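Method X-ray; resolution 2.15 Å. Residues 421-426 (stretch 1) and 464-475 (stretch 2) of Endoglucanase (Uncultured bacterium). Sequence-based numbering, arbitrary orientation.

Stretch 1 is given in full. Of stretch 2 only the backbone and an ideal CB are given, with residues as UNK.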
ATOM      1  N   GLY A 421       4.811 -19.084  -9.709  1.00 36.67           N
ATOM      2  CA  GLY A 421       3.856 -20.094  -9.298  1.00 39.31           C
ATOM      3  C   GLY A 421       2.829 -19.543  -8.327  1.00 38.86           C
ATOM      4  O   GLY A 421       1.660 -19.863  -8.429  1.00 38.45           O
ATOM      5  N   TYR A 422       3.248 -18.677  -7.402  1.00 39.65           N
ATOM      6  CA  TYR A 422       2.304 -18.159  -6.414  1.00 38.68           C
ATOM      7  C   TYR A 422       1.529 -16.907  -6.834  1.00 39.75           C
ATOM      8  O   TYR A 422       0.781 -16.346  -6.019  1.00 41.37           O
ATOM      9  CB  TYR A 422       3.000 -17.902  -5.086  1.00 38.10           C
ATOM     10  CG  TYR A 422       3.381 -19.153  -4.357  1.00 36.89           C
ATOM     11  CD1 TYR A 422       2.436 -19.845  -3.577  1.00 40.27           C
ATOM     12  CD2 TYR A 422       4.664 -19.661  -4.448  1.00 34.84           C
ATOM     13  CE1 TYR A 422       2.778 -20.973  -2.881  1.00 35.79           C
ATOM     14  CE2 TYR A 422       5.019 -20.820  -3.771  1.00 37.99           C
ATOM     15  CZ  TYR A 422       4.069 -21.482  -2.999  1.00 38.23           C
ATOM     16  OH  TYR A 422       4.444 -22.569  -2.229  1.00 34.92           O
ATOM     17  N   GLY A 423       1.771 -16.403  -8.044  1.00 38.03           N
ATOM     18  CA  GLY A 423       1.105 -15.175  -8.468  1.00 36.26           C
ATOM     19  C   GLY A 423       1.906 -13.893  -8.278  1.00 36.13           C
ATOM     20  O   GLY A 423       1.736 -12.954  -9.034  1.00 33.73           O
ATOM     21  N   VAL A 424       2.795 -13.862  -7.288  1.00 37.83           N
ATOM     22  CA  VAL A 424       3.487 -12.615  -6.920  1.00 37.18           C
ATOM     23  C   VAL A 424       4.448 -12.222  -8.026  1.00 35.06           C
ATOM     24  O   VAL A 424       5.239 -13.040  -8.468  1.00 35.43           O
ATOM     25  CB  VAL A 424       4.237 -12.726  -5.557  1.00 37.98           C
ATOM     26  CG1 VAL A 424       5.234 -13.875  -5.562  1.00 38.32           C
ATOM     27  CG2 VAL A 424       4.965 -11.409  -5.241  1.00 36.02           C
ATOM     28  N   PRO A 425       4.283 -11.011  -8.578  1.00 36.08           N
ATOM     29  CA  PRO A 425       5.040 -10.600  -9.767  1.00 35.36           C
ATOM     30  C   PRO A 425       6.446 -10.135  -9.436  1.00 34.15           C
ATOM     31  O   PRO A 425       6.901  -9.101  -9.939  1.00 34.19           O
ATOM     32  CB  PRO A 425       4.197  -9.456 -10.356  1.00 35.76           C
ATOM     33  CG  PRO A 425       3.327  -8.991  -9.224  1.00 33.48           C
ATOM     34  CD  PRO A 425       3.393  -9.946  -8.090  1.00 34.95           C
ATOM     35  N   ILE A 426       7.166 -10.970  -8.696  1.00 33.84           N
ATOM     36  CA  ILE A 426       8.491 -10.622  -8.231  1.00 35.91           C
ATOM     37  C   ILE A 426       9.369 -11.865  -8.297  1.00 36.91           C
ATOM     38  O   ILE A 426       9.000 -12.916  -7.782  1.00 37.93           O
ATOM     39  CB  ILE A 426       8.452 -10.083  -6.777  1.00 34.46           C
ATOM     40  CG1 ILE A 426       7.485  -8.888  -6.692  1.00 35.58           C
ATOM     41  CG2 ILE A 426       9.842  -9.676  -6.336  1.00 38.44           C
ATOM     42  CD1 ILE A 426       7.125  -8.447  -5.261  1.00 34.32           C
ATOM     43  N   UNK A 464      -4.861 -11.883  -7.657  1.00 29.08           N
ATOM     44  CA  UNK A 464      -3.834 -12.806  -7.185  1.00 27.07           C
ATOM     45  C   UNK A 464      -2.868 -12.125  -6.193  1.00 28.91           C
ATOM     46  O   UNK A 464      -2.146 -12.811  -5.443  1.00 28.52           O
ATOM     47  CB  UNK A 464      -3.055 -13.368  -8.376  1.00 27.07           C
ATOM     48  N   UNK A 465      -2.822 -10.796  -6.212  1.00 26.26           N
ATOM     49  CA  UNK A 465      -1.952 -10.071  -5.257  1.00 29.09           C
ATOM     50  C   UNK A 465      -2.594  -9.967  -3.871  1.00 29.62           C
ATOM     51  O   UNK A 465      -1.911 -10.107  -2.846  1.00 31.48           O
ATOM     52  CB  UNK A 465      -1.641  -8.668  -5.783  1.00 29.09           C
ATOM     53  N   UNK A 466      -3.912  -9.794  -3.852  1.00 28.81           N
ATOM     54  CA  UNK A 466      -4.666 -10.002  -2.625  1.00 31.06           C
ATOM     55  C   UNK A 466      -4.570 -11.438  -2.103  1.00 32.10           C
ATOM     56  O   UNK A 466      -4.303 -11.633  -0.923  1.00 33.83           O
ATOM     57  CB  UNK A 466      -6.133  -9.636  -2.857  1.00 31.06           C
ATOM     58  N   UNK A 467      -4.793 -12.441  -2.950  1.00 29.49           N
ATOM     59  CA  UNK A 467      -4.664 -13.836  -2.490  1.00 30.60           C
ATOM     60  C   UNK A 467      -3.295 -14.072  -1.874  1.00 30.08           C
ATOM     61  O   UNK A 467      -3.167 -14.816  -0.904  1.00 30.25           O
ATOM     62  CB  UNK A 467      -4.891 -14.812  -3.646  1.00 30.60           C
ATOM     63  N   UNK A 468      -2.273 -13.515  -2.512  1.00 29.08           N
ATOM     64  CA  UNK A 468      -0.898 -13.758  -2.111  1.00 32.94           C
ATOM     65  C   UNK A 468      -0.576 -13.168  -0.728  1.00 31.85           C
ATOM     66  O   UNK A 468      -0.038 -13.872   0.135  1.00 31.18           O
ATOM     67  CB  UNK A 468       0.052 -13.176  -3.160  1.00 32.94           C
ATOM     68  N   UNK A 469      -1.003 -11.926  -0.480  1.00 31.16           N
ATOM     69  CA  UNK A 469      -0.721 -11.313   0.816  1.00 30.66           C
ATOM     70  C   UNK A 469      -1.637 -11.868   1.890  1.00 31.47           C
ATOM     71  O   UNK A 469      -1.425 -11.600   3.082  1.00 31.61           O
ATOM     72  CB  UNK A 469      -0.869  -9.792   0.735  1.00 30.66           C
ATOM     73  N   UNK A 470      -2.646 -12.642   1.481  1.00 29.31           N
ATOM     74  CA  UNK A 470      -3.595 -13.171   2.434  1.00 30.88           C
ATOM     75  C   UNK A 470      -3.506 -14.677   2.575  1.00 30.85           C
ATOM     76  O   UNK A 470      -4.427 -15.307   3.088  1.00 30.46           O
ATOM     77  CB  UNK A 470      -5.015 -12.773   2.027  1.00 30.88           C
ATOM     78  N   UNK A 471      -2.396 -15.250   2.115  1.00 30.50           N
ATOM     79  CA  UNK A 471      -2.061 -16.633   2.476  1.00 31.23           C
ATOM     80  C   UNK A 471      -1.683 -17.548   1.318  1.00 31.66           C
ATOM     81  O   UNK A 471      -1.246 -18.695   1.540  1.00 31.37           O
ATOM     82  CB  UNK A 471      -3.250 -17.255   3.211  1.00 31.23           C
ATOM     83  N   UNK A 472      -1.773 -17.038   0.090  1.00 30.06           N
ATOM     84  CA  UNK A 472      -1.339 -17.814  -1.070  1.00 31.26           C
ATOM     85  C   UNK A 472       0.140 -17.572  -1.365  1.00 32.83           C
ATOM     86  O   UNK A 472       0.504 -16.860  -2.293  1.00 33.94           O
ATOM     87  CB  UNK A 472      -2.186 -17.462  -2.295  1.00 31.26           C
ATOM     88  N   UNK A 473       0.994 -18.188  -0.554  1.00 33.68           N
ATOM     89  CA  UNK A 473       2.435 -17.936  -0.581  1.00 32.98           C
ATOM     90  C   UNK A 473       3.141 -19.083   0.156  1.00 33.80           C
ATOM     91  O   UNK A 473       2.498 -19.855   0.869  1.00 34.43           O
ATOM     92  CB  UNK A 473       2.771 -16.584   0.052  1.00 32.98           C
ATOM     93  N   UNK A 474       4.453 -19.240  -0.049  1.00 34.48           N
ATOM     94  CA  UNK A 474       4.988 -20.530   0.379  1.00 36.00           C
ATOM     95  C   UNK A 474       5.032 -20.678   1.898  1.00 36.54           C
ATOM     96  O   UNK A 474       5.325 -21.760   2.388  1.00 37.45           O
ATOM     97  CB  UNK A 474       6.393 -20.723  -0.194  1.00 36.00           C
ATOM     98  N   UNK A 475       4.823 -19.575   2.632  1.00 38.57           N
ATOM     99  CA  UNK A 475       4.823 -19.602   4.111  1.00 35.61           C
ATOM    100  C   UNK A 475       3.408 -19.742   4.663  1.00 37.14           C
ATOM    101  O   UNK A 475       3.200 -19.753   5.873  1.00 37.08           O
ATOM    102  CB  UNK A 475       5.470 -18.333   4.670  1.00 35.61           C
TER

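At position 464, in a helix that runs to 469, the CA-to-CB bond points toward stretch 1 and the ideal CB lies 4.5 Å from Gly423 CA. Little room remains for a longer chain in that direction, so a small residue suits best. It is Ala464. A water donates to both Tyr422 O and Ala464 O, 2.7 Å from each, and so joins the two backbones.

Position 465 points sideways, with nothing of stretch 1 within 5.5 Å of its ideal CB. Gly423 O is an available acceptor, which a long side chain with a donor, such as Gln, Lys or Arg, could turn back to reach. The residue is Gln465, bent by m rotamers at chi1 and chi2. Its NE2 donates to Gly423 O at 3.1 Å and 172°, the sole direct hydrogen bond between the stretches. The same amide brings OE1 to 3.0 Å from Pro425 CD, where it finds no hydrogen-bonding partner.

Positions 466 and 467 have no contact with stretch 1, which leaves their choice open; they are Leu466 and Asp467.

Position 468 points toward stretch 1, its ideal CB 4.8 Å from Val424 CB and 4.3 Å from Tyr422 O. A sizeable apolar or aromatic group would suit the valine. Tyr468, t at chi1, lays its ring against it: Val424 CB sits 3.6 Å from the centroid of the Tyr468 ring, 8° off the normal, a CH-pi contact over one face.

Positions 469 and 470 are out of reach and undemanding; they are Val469 and Leu470, the latter first to leave helical angles. At 471, phi/psi of 131/-4 would jam a CB against the preceding carbonyl O, calling for glycine, and Gly471 is found.

Position 472 points sideways, near the edge of what Tyr422 offers, and a modest apolar residue would fit. Val472 places CG1 4.4 Å from Tyr422 CD1.

At 473 the CB points away, so the backbone makes the approach, with CA 3.6 Å from Tyr422 CD1; many side chains would be tolerated. Asn473 turns inward to its own stretch, ND2 donating to Tyr468 O at 2.9 Å, which ties the loop to the helix.

Position 474 has phi -71°, compatible with proline, and lies beside the Tyr422 ring, where a compact apolar group could pack. Pro474 sets CD 3.6 Å from the centroid of the Tyr422 ring, 11° off the normal, a CH-pi contact over the face.

Position 475 makes no contact and is permissive; it is Leu475.

Stretch 2 464-475: AQLDYVLGVNPL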
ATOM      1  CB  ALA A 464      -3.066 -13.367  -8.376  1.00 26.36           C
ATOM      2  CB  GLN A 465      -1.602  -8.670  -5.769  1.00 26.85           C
ATOM      3  CG  GLN A 465      -0.971  -8.697  -7.125  1.00 25.66           C
ATOM      4  CD  GLN A 465       0.005  -9.847  -7.263  1.00 35.30           C
ATOM      5  OE1 GLN A 465       0.871 -10.052  -6.385  1.00 32.20           O
ATOM      6  NE2 GLN A 465      -0.133 -10.633  -8.360  1.00 31.60           N
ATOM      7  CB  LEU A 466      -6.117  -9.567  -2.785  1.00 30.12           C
ATOM      8  CG  LEU A 466      -6.379  -8.085  -3.057  1.00 29.62           C
ATOM      9  CD1 LEU A 466      -7.809  -7.892  -3.526  1.00 28.64           C
ATOM     10  CD2 LEU A 466      -6.201  -7.288  -1.759  1.00 31.86           C
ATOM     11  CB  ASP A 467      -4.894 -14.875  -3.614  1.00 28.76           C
ATOM     12  CG  ASP A 467      -6.321 -14.823  -4.211  1.00 34.52           C
ATOM     13  OD1 ASP A 467      -7.307 -14.449  -3.504  1.00 36.42           O
ATOM     14  OD2 ASP A 467      -6.465 -15.238  -5.384  1.00 34.76           O
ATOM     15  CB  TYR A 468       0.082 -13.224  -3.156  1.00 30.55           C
ATOM     16  CG  TYR A 468       1.510 -13.174  -2.653  1.00 35.91           C
ATOM     17  CD1 TYR A 468       2.330 -14.303  -2.712  1.00 34.03           C
ATOM     18  CD2 TYR A 468       2.081 -11.974  -2.232  1.00 36.33           C
ATOM     19  CE1 TYR A 468       3.648 -14.251  -2.253  1.00 37.55           C
ATOM     20  CE2 TYR A 468       3.406 -11.910  -1.830  1.00 34.24           C
ATOM     21  CZ  TYR A 468       4.178 -13.053  -1.816  1.00 39.17           C
ATOM     22  OH  TYR A 468       5.479 -12.997  -1.347  1.00 34.17           O
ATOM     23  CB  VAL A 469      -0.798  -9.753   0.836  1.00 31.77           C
ATOM     24  CG1 VAL A 469       0.234  -9.107  -0.105  1.00 27.83           C
ATOM     25  CG2 VAL A 469      -2.211  -9.267   0.567  1.00 30.73           C
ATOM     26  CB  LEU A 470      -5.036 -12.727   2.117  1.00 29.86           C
ATOM     27  CG  LEU A 470      -5.304 -11.244   2.381  1.00 30.75           C
ATOM     28  CD1 LEU A 470      -6.676 -10.841   1.828  1.00 34.76           C
ATOM     29  CD2 LEU A 470      -5.258 -10.931   3.877  1.00 34.08           C
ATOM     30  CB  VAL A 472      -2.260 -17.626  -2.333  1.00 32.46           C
ATOM     31  CG1 VAL A 472      -1.808 -18.572  -3.491  1.00 32.04           C
ATOM     32  CG2 VAL A 472      -3.710 -17.967  -1.982  1.00 30.19           C
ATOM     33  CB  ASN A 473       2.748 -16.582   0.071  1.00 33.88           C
ATOM     34  CG  ASN A 473       2.334 -16.529   1.541  1.00 34.67           C
ATOM     35  OD1 ASN A 473       2.792 -17.337   2.350  1.00 35.23           O
ATOM     36  ND2 ASN A 473       1.410 -15.618   1.876  1.00 30.64           N
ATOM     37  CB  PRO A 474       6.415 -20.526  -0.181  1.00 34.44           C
ATOM     38  CG  PRO A 474       6.676 -19.119  -0.610  1.00 34.65           C
ATOM     39  CD  PRO A 474       5.363 -18.544  -0.972  1.00 33.44           C
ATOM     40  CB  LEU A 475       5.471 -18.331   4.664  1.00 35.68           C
ATOM     41  CG  LEU A 475       6.927 -18.148   4.233  1.00 30.66           C
ATOM     42  CD1 LEU A 475       7.447 -16.815   4.723  1.00 31.39           C
ATOM     43  CD2 LEU A 475       7.851 -19.351   4.654  1.00 29.45           C
TER
HETATM   44  O   HOH W   1      -1.810 -15.518  -5.672  1.00 38.68           O
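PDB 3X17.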